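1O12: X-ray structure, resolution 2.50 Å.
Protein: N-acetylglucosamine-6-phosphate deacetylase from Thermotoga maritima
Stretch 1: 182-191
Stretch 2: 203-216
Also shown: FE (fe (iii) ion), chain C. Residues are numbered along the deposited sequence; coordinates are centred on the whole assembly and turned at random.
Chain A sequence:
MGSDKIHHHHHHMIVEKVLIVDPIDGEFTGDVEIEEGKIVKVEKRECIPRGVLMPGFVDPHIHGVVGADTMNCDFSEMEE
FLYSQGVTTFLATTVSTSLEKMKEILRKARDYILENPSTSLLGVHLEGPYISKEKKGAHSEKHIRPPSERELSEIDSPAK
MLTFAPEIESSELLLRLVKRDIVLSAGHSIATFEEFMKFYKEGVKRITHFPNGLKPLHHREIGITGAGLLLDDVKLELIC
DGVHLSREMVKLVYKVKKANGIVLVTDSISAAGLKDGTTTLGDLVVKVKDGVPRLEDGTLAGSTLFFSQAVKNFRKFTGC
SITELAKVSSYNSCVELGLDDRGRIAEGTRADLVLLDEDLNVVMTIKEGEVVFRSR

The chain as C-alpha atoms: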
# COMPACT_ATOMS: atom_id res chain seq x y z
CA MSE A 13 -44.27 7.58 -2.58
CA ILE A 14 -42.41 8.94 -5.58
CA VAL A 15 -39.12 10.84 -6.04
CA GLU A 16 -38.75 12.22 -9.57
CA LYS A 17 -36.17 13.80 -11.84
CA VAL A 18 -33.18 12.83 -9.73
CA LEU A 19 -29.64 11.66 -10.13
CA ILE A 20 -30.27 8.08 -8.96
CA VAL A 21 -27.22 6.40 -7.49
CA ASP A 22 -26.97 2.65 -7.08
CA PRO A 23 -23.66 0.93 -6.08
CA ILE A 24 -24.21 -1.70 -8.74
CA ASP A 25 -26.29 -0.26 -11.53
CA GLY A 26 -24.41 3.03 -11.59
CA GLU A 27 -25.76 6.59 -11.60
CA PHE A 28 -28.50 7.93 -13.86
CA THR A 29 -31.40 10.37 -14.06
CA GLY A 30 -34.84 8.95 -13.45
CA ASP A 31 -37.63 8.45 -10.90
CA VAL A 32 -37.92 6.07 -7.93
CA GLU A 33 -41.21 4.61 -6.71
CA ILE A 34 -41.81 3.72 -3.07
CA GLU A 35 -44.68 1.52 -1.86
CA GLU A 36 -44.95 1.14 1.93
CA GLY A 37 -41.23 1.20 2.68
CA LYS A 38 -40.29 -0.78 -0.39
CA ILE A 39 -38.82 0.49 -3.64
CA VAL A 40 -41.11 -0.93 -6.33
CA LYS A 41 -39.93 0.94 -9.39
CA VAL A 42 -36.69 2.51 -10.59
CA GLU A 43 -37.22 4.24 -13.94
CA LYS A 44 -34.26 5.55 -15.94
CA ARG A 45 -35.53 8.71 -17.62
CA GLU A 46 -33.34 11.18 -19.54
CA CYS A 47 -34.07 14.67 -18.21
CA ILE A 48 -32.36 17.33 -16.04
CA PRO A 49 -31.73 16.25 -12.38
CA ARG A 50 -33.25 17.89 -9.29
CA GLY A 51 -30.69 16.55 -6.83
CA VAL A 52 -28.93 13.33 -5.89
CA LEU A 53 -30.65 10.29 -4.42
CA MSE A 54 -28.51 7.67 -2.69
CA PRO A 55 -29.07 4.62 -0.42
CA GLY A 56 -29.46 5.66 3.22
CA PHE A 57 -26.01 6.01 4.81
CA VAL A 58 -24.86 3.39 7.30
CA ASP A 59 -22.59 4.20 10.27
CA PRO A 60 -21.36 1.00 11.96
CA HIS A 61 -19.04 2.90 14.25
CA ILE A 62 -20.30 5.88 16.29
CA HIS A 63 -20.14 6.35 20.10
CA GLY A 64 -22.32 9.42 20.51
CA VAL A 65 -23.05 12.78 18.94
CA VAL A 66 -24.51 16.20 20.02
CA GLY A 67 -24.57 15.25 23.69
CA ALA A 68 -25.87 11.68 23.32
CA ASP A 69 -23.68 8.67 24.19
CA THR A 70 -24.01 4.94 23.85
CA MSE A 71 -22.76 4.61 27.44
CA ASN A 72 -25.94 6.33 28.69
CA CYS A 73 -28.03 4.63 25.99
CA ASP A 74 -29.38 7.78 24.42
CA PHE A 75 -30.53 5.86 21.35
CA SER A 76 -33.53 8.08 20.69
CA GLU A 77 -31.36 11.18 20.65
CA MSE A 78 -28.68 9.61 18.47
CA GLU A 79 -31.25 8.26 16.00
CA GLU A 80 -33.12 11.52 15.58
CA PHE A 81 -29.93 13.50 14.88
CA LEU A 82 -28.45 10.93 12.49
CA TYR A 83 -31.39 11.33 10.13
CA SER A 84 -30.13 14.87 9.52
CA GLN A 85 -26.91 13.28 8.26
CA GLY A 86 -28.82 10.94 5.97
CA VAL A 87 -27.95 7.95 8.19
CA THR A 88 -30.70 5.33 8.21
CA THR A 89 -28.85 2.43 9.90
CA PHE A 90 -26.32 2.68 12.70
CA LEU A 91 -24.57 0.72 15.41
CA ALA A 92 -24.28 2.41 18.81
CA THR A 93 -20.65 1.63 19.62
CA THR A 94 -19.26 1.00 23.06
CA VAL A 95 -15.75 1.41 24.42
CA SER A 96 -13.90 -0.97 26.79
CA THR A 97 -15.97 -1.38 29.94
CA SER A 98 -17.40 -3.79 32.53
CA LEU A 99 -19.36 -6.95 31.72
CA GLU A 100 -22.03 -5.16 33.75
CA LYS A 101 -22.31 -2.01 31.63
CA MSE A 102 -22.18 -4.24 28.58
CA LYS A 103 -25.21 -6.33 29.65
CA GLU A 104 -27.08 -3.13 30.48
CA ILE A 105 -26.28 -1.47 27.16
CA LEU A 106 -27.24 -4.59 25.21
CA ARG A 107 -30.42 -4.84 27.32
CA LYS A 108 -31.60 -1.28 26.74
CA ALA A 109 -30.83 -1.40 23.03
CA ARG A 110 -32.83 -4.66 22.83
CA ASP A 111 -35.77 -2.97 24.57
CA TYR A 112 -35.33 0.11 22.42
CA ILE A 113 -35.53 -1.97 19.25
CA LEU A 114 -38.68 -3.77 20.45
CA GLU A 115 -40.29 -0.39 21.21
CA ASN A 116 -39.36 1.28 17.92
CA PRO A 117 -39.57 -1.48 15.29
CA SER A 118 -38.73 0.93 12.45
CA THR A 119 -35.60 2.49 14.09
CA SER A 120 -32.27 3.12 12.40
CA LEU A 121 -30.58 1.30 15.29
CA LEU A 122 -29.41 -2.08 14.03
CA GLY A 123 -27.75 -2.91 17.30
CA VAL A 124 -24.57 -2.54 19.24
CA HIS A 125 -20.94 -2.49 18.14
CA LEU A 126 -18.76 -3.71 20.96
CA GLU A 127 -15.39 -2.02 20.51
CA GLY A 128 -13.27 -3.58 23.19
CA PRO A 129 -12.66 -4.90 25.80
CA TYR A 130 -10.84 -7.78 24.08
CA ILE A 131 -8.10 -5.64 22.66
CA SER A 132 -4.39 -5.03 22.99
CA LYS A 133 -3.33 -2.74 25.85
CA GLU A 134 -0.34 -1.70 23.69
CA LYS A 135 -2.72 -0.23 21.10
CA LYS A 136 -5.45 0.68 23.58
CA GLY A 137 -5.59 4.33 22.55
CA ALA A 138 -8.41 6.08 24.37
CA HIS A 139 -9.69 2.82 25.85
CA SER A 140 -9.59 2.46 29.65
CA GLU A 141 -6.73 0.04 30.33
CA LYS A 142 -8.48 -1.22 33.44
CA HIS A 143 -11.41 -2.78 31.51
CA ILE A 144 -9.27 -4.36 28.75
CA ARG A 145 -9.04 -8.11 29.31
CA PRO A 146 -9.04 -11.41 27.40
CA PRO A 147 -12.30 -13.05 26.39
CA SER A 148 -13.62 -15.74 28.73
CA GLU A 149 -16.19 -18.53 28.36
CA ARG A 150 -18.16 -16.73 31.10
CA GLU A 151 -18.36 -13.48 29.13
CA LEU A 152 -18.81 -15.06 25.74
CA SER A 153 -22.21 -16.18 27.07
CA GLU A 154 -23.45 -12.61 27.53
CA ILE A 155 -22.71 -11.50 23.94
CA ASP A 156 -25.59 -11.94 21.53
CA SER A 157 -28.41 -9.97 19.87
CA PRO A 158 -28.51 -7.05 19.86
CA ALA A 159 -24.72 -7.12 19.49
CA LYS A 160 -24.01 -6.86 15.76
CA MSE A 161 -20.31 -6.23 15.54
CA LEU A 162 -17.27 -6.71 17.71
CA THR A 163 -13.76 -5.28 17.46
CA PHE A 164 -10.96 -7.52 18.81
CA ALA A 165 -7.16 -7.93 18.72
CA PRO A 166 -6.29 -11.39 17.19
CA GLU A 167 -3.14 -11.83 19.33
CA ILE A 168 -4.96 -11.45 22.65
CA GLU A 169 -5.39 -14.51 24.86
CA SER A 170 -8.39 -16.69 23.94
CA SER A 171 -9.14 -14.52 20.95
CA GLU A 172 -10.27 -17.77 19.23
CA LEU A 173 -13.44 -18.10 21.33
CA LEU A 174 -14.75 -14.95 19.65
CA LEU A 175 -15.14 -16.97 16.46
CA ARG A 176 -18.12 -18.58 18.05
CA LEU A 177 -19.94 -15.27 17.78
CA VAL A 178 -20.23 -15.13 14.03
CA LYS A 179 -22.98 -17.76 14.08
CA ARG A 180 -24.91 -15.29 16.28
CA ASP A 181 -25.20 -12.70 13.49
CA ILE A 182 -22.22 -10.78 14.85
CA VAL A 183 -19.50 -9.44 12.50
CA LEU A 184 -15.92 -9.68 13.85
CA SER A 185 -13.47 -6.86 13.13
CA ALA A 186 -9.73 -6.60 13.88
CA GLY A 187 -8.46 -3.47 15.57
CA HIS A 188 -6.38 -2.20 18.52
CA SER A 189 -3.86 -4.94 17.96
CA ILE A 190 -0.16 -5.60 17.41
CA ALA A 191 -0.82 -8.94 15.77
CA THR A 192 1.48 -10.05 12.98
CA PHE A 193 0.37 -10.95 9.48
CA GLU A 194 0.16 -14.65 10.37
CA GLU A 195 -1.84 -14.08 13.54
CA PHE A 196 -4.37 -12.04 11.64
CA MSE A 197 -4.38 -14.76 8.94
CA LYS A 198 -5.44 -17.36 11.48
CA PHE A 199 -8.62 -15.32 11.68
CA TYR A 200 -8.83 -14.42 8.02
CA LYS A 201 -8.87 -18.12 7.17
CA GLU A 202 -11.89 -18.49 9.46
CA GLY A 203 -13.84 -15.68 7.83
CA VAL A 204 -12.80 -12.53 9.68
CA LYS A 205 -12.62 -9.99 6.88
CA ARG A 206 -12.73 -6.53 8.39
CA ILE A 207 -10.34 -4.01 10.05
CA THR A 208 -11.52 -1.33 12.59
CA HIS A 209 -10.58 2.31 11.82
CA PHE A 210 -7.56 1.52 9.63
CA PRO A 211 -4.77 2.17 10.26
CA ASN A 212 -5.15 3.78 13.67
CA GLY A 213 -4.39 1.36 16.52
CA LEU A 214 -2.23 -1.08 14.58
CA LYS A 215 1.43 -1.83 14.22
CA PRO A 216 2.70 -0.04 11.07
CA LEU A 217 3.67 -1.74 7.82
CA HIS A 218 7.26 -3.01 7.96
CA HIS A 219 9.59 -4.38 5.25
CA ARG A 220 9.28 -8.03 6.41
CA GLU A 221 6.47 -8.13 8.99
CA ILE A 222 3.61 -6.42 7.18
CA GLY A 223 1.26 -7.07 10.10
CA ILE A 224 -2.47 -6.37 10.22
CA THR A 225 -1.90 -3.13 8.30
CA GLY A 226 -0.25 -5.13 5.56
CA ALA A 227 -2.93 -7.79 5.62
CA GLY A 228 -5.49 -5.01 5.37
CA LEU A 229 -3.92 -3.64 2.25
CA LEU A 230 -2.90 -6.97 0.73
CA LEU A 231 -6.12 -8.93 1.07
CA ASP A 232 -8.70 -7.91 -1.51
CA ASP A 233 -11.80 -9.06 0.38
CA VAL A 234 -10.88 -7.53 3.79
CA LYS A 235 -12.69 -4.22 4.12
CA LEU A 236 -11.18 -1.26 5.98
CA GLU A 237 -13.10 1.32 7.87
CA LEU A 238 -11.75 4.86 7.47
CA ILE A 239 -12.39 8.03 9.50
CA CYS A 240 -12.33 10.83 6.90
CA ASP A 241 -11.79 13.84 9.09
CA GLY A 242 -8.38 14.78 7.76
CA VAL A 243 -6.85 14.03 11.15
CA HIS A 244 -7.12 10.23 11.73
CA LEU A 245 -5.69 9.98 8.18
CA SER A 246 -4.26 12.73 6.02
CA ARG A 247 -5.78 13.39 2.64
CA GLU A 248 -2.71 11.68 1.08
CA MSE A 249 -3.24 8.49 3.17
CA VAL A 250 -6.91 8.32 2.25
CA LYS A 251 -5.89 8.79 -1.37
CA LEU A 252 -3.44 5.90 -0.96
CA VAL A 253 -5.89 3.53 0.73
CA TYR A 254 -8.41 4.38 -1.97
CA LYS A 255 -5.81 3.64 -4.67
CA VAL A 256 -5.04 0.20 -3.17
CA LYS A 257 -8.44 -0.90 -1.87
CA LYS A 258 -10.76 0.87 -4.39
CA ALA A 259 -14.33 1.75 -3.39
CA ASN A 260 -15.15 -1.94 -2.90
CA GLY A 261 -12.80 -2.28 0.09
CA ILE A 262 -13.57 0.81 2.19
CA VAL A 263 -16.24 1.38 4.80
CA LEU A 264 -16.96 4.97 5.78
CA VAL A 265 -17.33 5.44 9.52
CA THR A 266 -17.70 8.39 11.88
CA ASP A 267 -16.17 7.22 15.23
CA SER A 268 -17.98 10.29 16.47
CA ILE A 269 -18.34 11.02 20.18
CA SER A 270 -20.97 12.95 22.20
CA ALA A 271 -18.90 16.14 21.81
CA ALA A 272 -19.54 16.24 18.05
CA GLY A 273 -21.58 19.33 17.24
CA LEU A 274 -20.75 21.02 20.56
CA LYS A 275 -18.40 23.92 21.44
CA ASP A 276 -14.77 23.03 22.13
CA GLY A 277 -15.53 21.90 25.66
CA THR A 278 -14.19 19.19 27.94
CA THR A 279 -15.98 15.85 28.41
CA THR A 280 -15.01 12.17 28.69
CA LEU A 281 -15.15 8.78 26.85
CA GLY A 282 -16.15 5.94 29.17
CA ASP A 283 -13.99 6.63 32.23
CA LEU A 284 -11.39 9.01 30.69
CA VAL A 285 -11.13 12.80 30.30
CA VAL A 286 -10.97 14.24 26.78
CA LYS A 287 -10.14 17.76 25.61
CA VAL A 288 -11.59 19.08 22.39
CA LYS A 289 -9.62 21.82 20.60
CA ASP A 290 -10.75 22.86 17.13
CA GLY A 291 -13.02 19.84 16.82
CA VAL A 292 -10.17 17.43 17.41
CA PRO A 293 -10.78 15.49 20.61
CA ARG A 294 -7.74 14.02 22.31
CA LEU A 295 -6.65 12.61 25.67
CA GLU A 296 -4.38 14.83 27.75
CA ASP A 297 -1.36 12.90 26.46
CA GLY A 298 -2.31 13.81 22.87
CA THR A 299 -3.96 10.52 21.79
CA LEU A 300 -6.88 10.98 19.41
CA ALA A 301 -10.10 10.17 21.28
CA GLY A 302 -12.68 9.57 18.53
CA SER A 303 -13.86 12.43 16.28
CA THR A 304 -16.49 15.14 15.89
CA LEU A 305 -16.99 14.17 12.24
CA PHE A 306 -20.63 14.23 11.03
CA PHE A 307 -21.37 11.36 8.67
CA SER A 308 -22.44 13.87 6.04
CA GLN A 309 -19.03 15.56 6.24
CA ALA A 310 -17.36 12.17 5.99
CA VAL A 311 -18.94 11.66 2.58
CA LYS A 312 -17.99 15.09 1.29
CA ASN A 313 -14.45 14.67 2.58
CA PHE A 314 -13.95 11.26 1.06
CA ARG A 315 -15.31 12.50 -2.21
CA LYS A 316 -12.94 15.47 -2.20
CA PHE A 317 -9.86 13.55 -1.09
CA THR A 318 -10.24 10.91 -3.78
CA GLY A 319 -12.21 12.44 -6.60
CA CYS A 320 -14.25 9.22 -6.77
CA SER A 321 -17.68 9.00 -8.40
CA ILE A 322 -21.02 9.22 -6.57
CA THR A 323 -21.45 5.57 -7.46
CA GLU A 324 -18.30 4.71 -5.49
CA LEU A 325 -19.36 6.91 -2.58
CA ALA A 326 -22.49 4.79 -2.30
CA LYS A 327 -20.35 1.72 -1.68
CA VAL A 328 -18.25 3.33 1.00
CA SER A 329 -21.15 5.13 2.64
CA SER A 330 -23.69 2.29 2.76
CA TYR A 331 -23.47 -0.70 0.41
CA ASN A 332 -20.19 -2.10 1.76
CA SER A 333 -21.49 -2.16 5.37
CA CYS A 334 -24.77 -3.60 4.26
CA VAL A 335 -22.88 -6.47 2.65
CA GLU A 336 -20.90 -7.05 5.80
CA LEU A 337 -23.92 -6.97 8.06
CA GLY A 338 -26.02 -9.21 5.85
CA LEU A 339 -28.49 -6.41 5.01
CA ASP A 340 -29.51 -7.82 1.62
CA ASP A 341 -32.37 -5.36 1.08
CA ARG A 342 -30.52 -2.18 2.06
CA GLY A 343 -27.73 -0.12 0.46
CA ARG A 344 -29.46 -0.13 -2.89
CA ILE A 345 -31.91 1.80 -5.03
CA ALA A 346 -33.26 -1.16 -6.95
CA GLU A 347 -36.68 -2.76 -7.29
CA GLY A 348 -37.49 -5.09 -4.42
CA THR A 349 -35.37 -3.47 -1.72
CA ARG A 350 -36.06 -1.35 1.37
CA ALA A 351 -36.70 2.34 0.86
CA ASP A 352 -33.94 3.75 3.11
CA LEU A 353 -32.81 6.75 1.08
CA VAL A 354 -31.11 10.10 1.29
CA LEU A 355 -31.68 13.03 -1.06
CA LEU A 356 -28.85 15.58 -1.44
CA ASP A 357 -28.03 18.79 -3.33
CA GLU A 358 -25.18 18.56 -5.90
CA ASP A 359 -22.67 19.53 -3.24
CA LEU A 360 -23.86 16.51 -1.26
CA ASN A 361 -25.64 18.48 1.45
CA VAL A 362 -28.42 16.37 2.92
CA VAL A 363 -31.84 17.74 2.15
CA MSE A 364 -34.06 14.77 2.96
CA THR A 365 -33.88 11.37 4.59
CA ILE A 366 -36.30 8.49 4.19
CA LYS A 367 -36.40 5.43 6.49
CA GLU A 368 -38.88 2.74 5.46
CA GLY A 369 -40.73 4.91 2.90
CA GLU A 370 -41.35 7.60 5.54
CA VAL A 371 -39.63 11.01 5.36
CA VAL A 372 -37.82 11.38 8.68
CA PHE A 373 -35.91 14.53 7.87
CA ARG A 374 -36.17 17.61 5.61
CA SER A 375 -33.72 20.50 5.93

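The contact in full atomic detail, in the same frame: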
# COMPACT_ATOMS: atom_id res chain seq x y z
N ILE A 182 -23.14 -11.80 14.38
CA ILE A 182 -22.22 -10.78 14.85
C ILE A 182 -20.99 -10.76 13.91
O ILE A 182 -20.41 -11.81 13.64
CB ILE A 182 -21.76 -11.07 16.30
CG1 ILE A 182 -22.97 -11.08 17.23
CG2 ILE A 182 -20.72 -10.04 16.73
CD1 ILE A 182 -22.63 -11.30 18.70
N VAL A 183 -20.65 -9.58 13.39
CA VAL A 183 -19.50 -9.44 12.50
C VAL A 183 -18.25 -9.15 13.34
O VAL A 183 -18.26 -8.25 14.18
CB VAL A 183 -19.69 -8.26 11.48
CG1 VAL A 183 -18.38 -8.05 10.68
CG2 VAL A 183 -20.85 -8.53 10.51
N LEU A 184 -17.18 -9.92 13.14
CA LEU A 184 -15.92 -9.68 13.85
C LEU A 184 -15.04 -8.68 13.09
O LEU A 184 -15.03 -8.66 11.87
CB LEU A 184 -15.13 -10.99 14.03
CG LEU A 184 -15.74 -11.98 15.02
CD1 LEU A 184 -14.76 -13.14 15.21
CD2 LEU A 184 -16.02 -11.28 16.37
N SER A 185 -14.32 -7.83 13.80
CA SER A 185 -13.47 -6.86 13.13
C SER A 185 -12.16 -6.70 13.90
O SER A 185 -12.18 -6.56 15.12
CB SER A 185 -14.19 -5.49 13.02
OG SER A 185 -13.60 -4.66 12.01
N ALA A 186 -11.03 -6.72 13.21
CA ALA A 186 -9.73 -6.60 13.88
C ALA A 186 -9.36 -5.14 14.04
O ALA A 186 -9.52 -4.33 13.12
CB ALA A 186 -8.66 -7.34 13.08
N GLY A 187 -8.87 -4.82 15.24
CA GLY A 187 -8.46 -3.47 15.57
C GLY A 187 -7.85 -3.44 16.96
O GLY A 187 -8.07 -4.36 17.77
N HIS A 188 -7.06 -2.39 17.24
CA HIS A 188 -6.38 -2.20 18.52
C HIS A 188 -5.53 -3.41 18.81
O HIS A 188 -5.63 -4.02 19.86
CB HIS A 188 -7.42 -2.00 19.61
CG HIS A 188 -8.20 -0.74 19.45
ND1 HIS A 188 -7.65 0.51 19.67
CD2 HIS A 188 -9.48 -0.52 19.06
CE1 HIS A 188 -8.56 1.44 19.42
NE2 HIS A 188 -9.68 0.84 19.05
N SER A 189 -4.68 -3.75 17.86
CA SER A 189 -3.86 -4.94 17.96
C SER A 189 -2.44 -4.78 17.45
O SER A 189 -2.15 -3.88 16.65
CB SER A 189 -4.56 -6.05 17.17
OG SER A 189 -3.64 -6.94 16.56
N ILE A 190 -1.54 -5.64 17.91
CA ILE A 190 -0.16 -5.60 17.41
C ILE A 190 0.10 -6.90 16.67
O ILE A 190 1.22 -7.18 16.28
CB ILE A 190 0.93 -5.44 18.51
CG1 ILE A 190 0.71 -6.46 19.62
CG2 ILE A 190 0.96 -4.02 19.01
CD1 ILE A 190 1.59 -6.15 20.85
N ALA A 191 -0.94 -7.68 16.47
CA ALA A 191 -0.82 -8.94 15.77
C ALA A 191 -0.02 -8.86 14.46
O ALA A 191 -0.08 -7.87 13.71
CB ALA A 191 -2.20 -9.52 15.50
N GLY A 203 -12.79 -16.60 8.23
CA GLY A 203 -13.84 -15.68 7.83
C GLY A 203 -13.80 -14.27 8.37
O GLY A 203 -14.68 -13.48 8.06
N VAL A 204 -12.82 -13.91 9.20
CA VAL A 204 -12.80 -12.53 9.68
C VAL A 204 -12.28 -11.69 8.52
O VAL A 204 -11.14 -11.88 8.09
CB VAL A 204 -11.87 -12.33 10.92
CG1 VAL A 204 -11.89 -10.87 11.34
CG2 VAL A 204 -12.31 -13.25 12.10
N LYS A 205 -13.10 -10.78 8.01
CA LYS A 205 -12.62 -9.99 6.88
C LYS A 205 -12.80 -8.48 6.99
O LYS A 205 -13.09 -7.80 6.01
CB LYS A 205 -13.26 -10.53 5.60
CG LYS A 205 -12.92 -11.98 5.32
CD LYS A 205 -13.72 -12.51 4.15
CE LYS A 205 -13.28 -13.92 3.75
NZ LYS A 205 -14.07 -14.37 2.55
N ARG A 206 -12.56 -7.95 8.18
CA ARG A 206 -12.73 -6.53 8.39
C ARG A 206 -11.70 -5.94 9.39
O ARG A 206 -11.29 -6.60 10.34
CB ARG A 206 -14.17 -6.32 8.87
CG ARG A 206 -14.69 -4.92 8.95
CD ARG A 206 -16.06 -4.97 9.58
NE ARG A 206 -16.75 -3.70 9.53
CZ ARG A 206 -16.46 -2.63 10.28
NH1 ARG A 206 -15.47 -2.69 11.16
NH2 ARG A 206 -17.18 -1.51 10.13
N ILE A 207 -11.27 -4.70 9.15
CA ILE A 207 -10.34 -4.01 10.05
C ILE A 207 -10.96 -2.68 10.57
O ILE A 207 -11.46 -1.86 9.78
CB ILE A 207 -9.02 -3.77 9.35
CG1 ILE A 207 -8.35 -5.12 9.09
CG2 ILE A 207 -8.12 -2.86 10.21
CD1 ILE A 207 -7.01 -5.03 8.42
N THR A 208 -10.94 -2.50 11.91
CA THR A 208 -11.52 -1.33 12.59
C THR A 208 -10.61 -0.09 12.48
O THR A 208 -9.41 -0.15 12.76
CB THR A 208 -11.88 -1.70 14.09
OG1 THR A 208 -12.86 -2.74 14.08
CG2 THR A 208 -12.46 -0.52 14.88
N HIS A 209 -11.24 1.03 12.13
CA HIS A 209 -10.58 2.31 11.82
C HIS A 209 -9.10 2.19 11.47
O HIS A 209 -8.21 2.48 12.28
CB HIS A 209 -10.83 3.40 12.89
CG HIS A 209 -10.51 2.99 14.29
ND1 HIS A 209 -9.42 2.22 14.61
CD2 HIS A 209 -11.14 3.26 15.46
CE1 HIS A 209 -9.40 2.02 15.91
NE2 HIS A 209 -10.43 2.64 16.45
N PHE A 210 -8.87 1.72 10.24
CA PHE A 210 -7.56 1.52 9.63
C PHE A 210 -6.97 2.89 9.30
O PHE A 210 -7.65 3.75 8.73
CB PHE A 210 -7.75 0.71 8.34
CG PHE A 210 -6.48 0.47 7.56
CD1 PHE A 210 -5.78 -0.72 7.69
CD2 PHE A 210 -6.00 1.44 6.67
CE1 PHE A 210 -4.64 -0.96 6.96
CE2 PHE A 210 -4.85 1.22 5.93
CZ PHE A 210 -4.17 0.02 6.07
N PRO A 211 -5.68 3.11 9.62
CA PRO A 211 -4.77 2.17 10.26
C PRO A 211 -4.51 2.55 11.71
O PRO A 211 -3.51 2.12 12.30
CB PRO A 211 -3.52 2.32 9.43
CG PRO A 211 -3.48 3.82 9.31
CD PRO A 211 -4.92 4.22 9.02
N ASN A 212 -5.37 3.38 12.28
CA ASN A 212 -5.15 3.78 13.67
C ASN A 212 -5.25 2.56 14.61
O ASN A 212 -6.14 1.72 14.45
CB ASN A 212 -6.16 4.84 14.12
CG ASN A 212 -6.42 5.92 13.06
OD1 ASN A 212 -7.47 5.91 12.38
ND2 ASN A 212 -5.48 6.86 12.91
N GLY A 213 -4.35 2.47 15.57
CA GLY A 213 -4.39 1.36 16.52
C GLY A 213 -3.83 0.05 16.02
O GLY A 213 -4.28 -1.02 16.42
N LEU A 214 -2.85 0.12 15.13
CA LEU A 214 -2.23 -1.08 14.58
C LEU A 214 -0.73 -0.88 14.46
O LEU A 214 -0.24 0.26 14.44
CB LEU A 214 -2.82 -1.38 13.21
CG LEU A 214 -4.34 -1.59 13.19
CD1 LEU A 214 -4.88 -1.13 11.84
CD2 LEU A 214 -4.68 -3.05 13.49
N LYS A 215 0.01 -1.98 14.40
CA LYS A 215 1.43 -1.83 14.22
C LYS A 215 1.56 -1.41 12.74
O LYS A 215 0.78 -1.86 11.89
CB LYS A 215 2.15 -3.16 14.44
CG LYS A 215 3.67 -3.04 14.42
CD LYS A 215 4.27 -2.84 15.82
CE LYS A 215 4.27 -4.13 16.64
NZ LYS A 215 4.69 -3.86 18.03
N PRO A 216 2.50 -0.50 12.44
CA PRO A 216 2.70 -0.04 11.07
C PRO A 216 3.15 -1.16 10.12
O PRO A 216 3.41 -2.30 10.54
CB PRO A 216 3.79 1.01 11.22
CG PRO A 216 3.50 1.60 12.59
CD PRO A 216 3.22 0.35 13.40
FE FE C . -10.89 2.68 18.72
O HOH W 1 -15.63 -9.80 9.13
O HOH W 2 -7.34 -0.49 14.92

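Ser 185, His 188 and Arg 206 give this contact its logic: Ser 185 links to side chains across the gap, His 188 reaches the metal, and Arg 206 donates to Ser 185 from the other side. The two stretches run side by side in the same direction, with Ala 186 at the bridge. Ala 186 N donates to Arg 206 O at 2.9 Å and Ala 186 O accepts from Thr 208 N at 2.6 Å, so a single residue clasps the neighbouring backbone on both sides of Ile 207.

Ser 185 adds a polar seam beside that clasp. Ser 185 OG accepts a hydrogen bond from Arg 206 NH1 at 2.8 Å, with the serine oxygen near the guanidinium plane, where the N-H bonds point. Ser 185 OG also pairs with Thr 208 OG1 at 2.9 Å, so one small hydroxyl ties together two side chains of the opposing stretch. Arg 206 is extended through chi3, and Arg 206 CD also lies 4.0 Å from Val 183 CG1. Farther back, Leu 184 CD1 meets Val 204 CG2 at 4.0 Å, an apolar contact, while water 1 spans Leu 184 O and Lys 205 N.

Gly 187 lies where a CB would clash with Thr 208 CB; its bareness lets the backbones stay close. Next, His 188 starts away from the partner at its CB, yet its ring end returns. His 188 NE2 binds the iron, FE, at 2.2 Å, and His 209 NE2 binds FE at 2.3 Å. His 188 NE2 and His 209 NE2 sit 3.3 Å apart as fellow ligands of the iron, not as a hydrogen bond; a third ligand comes from elsewhere in the structure.

Beyond the metal, the type II turn from Pro 211 to Leu 214 presents Gly 213 O to Ser 189 N at 3.1 Å. Gly 213 has backbone angles that call for glycine.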